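Local coordinates for protein 6-aminohexanoate-dimer hydrolase (Bacillus anthracis, PDB 4GB7) that probably hydrolyses amide bonds of 6-aminohexanoate dimers or similar substrates, as a beta-lactamase-family hydrolase, at residues A[114-119]-A[309-314]. Sequence-based numbering, arbitrary orientation. Where two conformers were deposited one is given.
Sequences VVVHNG and DMARFG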
loop_
_atom_site.group_PDB
_atom_site.type_symbol
_atom_site.label_atom_id
_atom_site.label_comp_id
_atom_site.label_asym_id
_atom_site.label_seq_id
_atom_site.Cartn_x
_atom_site.Cartn_y
_atom_site.Cartn_z
ATOM N N VAL A 114 -5.782 10.984 -8.755
ATOM C CA VAL A 114 -6.720 10.434 -9.725
ATOM C C VAL A 114 -8.063 10.124 -9.047
ATOM O O VAL A 114 -8.096 9.404 -8.003
ATOM C CB VAL A 114 -6.159 9.156 -10.348
ATOM C CG1 VAL A 114 -7.178 8.477 -11.261
ATOM C CG2 VAL A 114 -4.823 9.430 -11.089
ATOM N N VAL A 115 -9.141 10.586 -9.669
ATOM C CA VAL A 115 -10.507 10.343 -9.217
ATOM C C VAL A 115 -11.304 9.634 -10.330
ATOM O O VAL A 115 -11.421 10.106 -11.453
ATOM C CB VAL A 115 -11.250 11.624 -8.812
ATOM C CG1 VAL A 115 -12.661 11.288 -8.296
ATOM C CG2 VAL A 115 -10.431 12.468 -7.846
ATOM N N VAL A 116 -11.835 8.476 -9.986
ATOM C CA VAL A 116 -12.654 7.648 -10.859
ATOM C C VAL A 116 -14.048 7.561 -10.208
ATOM O O VAL A 116 -14.159 7.421 -8.974
ATOM C CB VAL A 116 -12.081 6.256 -11.019
ATOM C CG1 VAL A 116 -12.931 5.409 -11.993
ATOM C CG2 VAL A 116 -10.665 6.324 -11.565
ATOM N N HIS A 117 -15.092 7.678 -11.016
ATOM C CA HIS A 117 -16.494 7.731 -10.534
ATOM C C HIS A 117 -17.362 6.973 -11.504
ATOM O O HIS A 117 -17.339 7.217 -12.713
ATOM C CB HIS A 117 -16.979 9.156 -10.440
ATOM C CG HIS A 117 -18.348 9.291 -9.862
ATOM N ND1 HIS A 117 -19.293 10.089 -10.410
ATOM C CD2 HIS A 117 -18.936 8.679 -8.740
ATOM C CE1 HIS A 117 -20.437 10.003 -9.666
ATOM N NE2 HIS A 117 -20.225 9.135 -8.653
ATOM N N ASN A 118 -18.057 5.963 -10.994
ATOM C CA ASN A 118 -18.839 5.062 -11.829
ATOM C C ASN A 118 -18.012 4.492 -12.988
ATOM O O ASN A 118 -18.506 4.293 -14.118
ATOM C CB ASN A 118 -20.141 5.727 -12.366
ATOM C CG ASN A 118 -21.101 6.137 -11.261
ATOM O OD1 ASN A 118 -21.401 5.340 -10.378
ATOM N ND2 ASN A 118 -21.594 7.370 -11.317
ATOM N N GLY A 119 -16.780 4.148 -12.688
ATOM C CA GLY A 119 -15.916 3.493 -13.641
ATOM C C GLY A 119 -15.433 4.371 -14.768
ATOM O O GLY A 119 -14.943 3.871 -15.768
ATOM N N ASP A 309 -2.986 3.066 -13.177
ATOM C CA ASP A 309 -2.980 1.621 -13.022
ATOM C C ASP A 309 -3.496 1.234 -11.637
ATOM O O ASP A 309 -4.247 0.260 -11.501
ATOM C CB ASP A 309 -1.596 1.010 -13.312
ATOM C CG ASP A 309 -1.308 0.928 -14.831
ATOM O OD1 ASP A 309 -2.286 1.070 -15.620
ATOM O OD2 ASP A 309 -0.168 0.650 -15.244
HETATM N N MSE A 310 -3.097 1.958 -10.617
HETATM C CA MSE A 310 -3.647 1.735 -9.283
HETATM C C MSE A 310 -5.137 1.981 -9.257
HETATM O O MSE A 310 -5.855 1.276 -8.588
HETATM C CB MSE A 310 -2.992 2.593 -8.237
HETATM C CG MSE A 310 -1.637 2.152 -7.889
HETATM SE SE MSE A 310 -1.599 0.319 -7.182
HETATM C CE MSE A 310 -3.326 0.233 -6.313
ATOM N N ALA A 311 -5.621 2.958 -10.026
ATOM C CA ALA A 311 -7.047 3.203 -10.130
ATOM C C ALA A 311 -7.808 2.034 -10.761
ATOM O O ALA A 311 -8.928 1.723 -10.372
ATOM C CB ALA A 311 -7.287 4.471 -10.902
ATOM N N ARG A 312 -7.193 1.392 -11.755
ATOM C CA ARG A 312 -7.776 0.212 -12.356
ATOM C C ARG A 312 -7.935 -0.875 -11.312
ATOM O O ARG A 312 -8.987 -1.523 -11.235
ATOM C CB ARG A 312 -6.909 -0.318 -13.496
ATOM C CG ARG A 312 -6.808 0.615 -14.698
ATOM C CD ARG A 312 -5.899 0.067 -15.814
ATOM N NE ARG A 312 -6.112 0.824 -17.035
ATOM C CZ ARG A 312 -5.532 2.001 -17.289
ATOM N NH1 ARG A 312 -4.631 2.524 -16.457
ATOM N NH2 ARG A 312 -5.871 2.662 -18.384
ATOM N N PHE A 313 -6.927 -1.059 -10.477
ATOM C CA PHE A 313 -7.020 -2.066 -9.402
ATOM C C PHE A 313 -8.132 -1.680 -8.376
ATOM O O PHE A 313 -8.896 -2.478 -7.921
ATOM C CB PHE A 313 -5.698 -2.177 -8.676
ATOM C CG PHE A 313 -5.720 -3.148 -7.530
ATOM C CD1 PHE A 313 -5.796 -4.493 -7.788
ATOM C CD2 PHE A 313 -5.654 -2.730 -6.197
ATOM C CE1 PHE A 313 -5.791 -5.398 -6.754
ATOM C CE2 PHE A 313 -5.651 -3.649 -5.152
ATOM C CZ PHE A 313 -5.717 -4.969 -5.433
ATOM N N GLY A 314 -8.224 -0.389 -8.074
ATOM C CA GLY A 314 -9.291 0.119 -7.237
ATOM C C GLY A 314 -10.675 -0.207 -7.771
ATOM O O GLY A 314 -11.574 -0.621 -7.024
#
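Ala311 CB rests against a pair of valine methyls, one from Val114 and one from Val116, and these three side chains make up the whole direct contact between segments 114-119 and 309-314. It is purely apolar. Ala311 CB lies 3.9 Å from Val116 CG2 and 4.0 Å from Val114 CG1, so the methyl is shared almost equally. The two valines use different branches. In Val114 the touching CG1 stands anti to the backbone N (chi1 174°); in Val116, with nearly the same torsion, it is CG2, anti to the carbonyl carbon, that reaches the alanine. Oriented alike along the strand, the valines need opposite branches to reach a methyl lying between their positions along it, and the two touching methyls lean toward each other. Beta-branched valine suits an extended strand and gives each position two methyls, while alanine lets the helix come close: the CA atoms of Val116 and Ala311 are 7.2 Å apart. Val115, between them, points away from the helix, as strand alternation requires.

No hydrogen bond crosses the contact. Arg312, one residue on from Ala311 and directed away from the strand, forms a salt bridge from NH1 to Asp309 OD1 at 2.9 Å whose hydrogen bond is weak, the N-H...O angle being only 116°. Glu284 is a second anionic partner of NH1, and both carboxylate oxygens of Asp309 accept backbone N-H groups, from Glu284 and Glu285, which suits a buried acid.

The strand lies in the five-stranded antiparallel sheet between strands 120-126 and 387-393. Helix 307-318 packs against the sheet: Val114 also touches Ala307, Val116 touches Gln315, Ala311 meets Val390 of strand 387-393, and Phe79 from a loop adjoins both Val116 and Arg312.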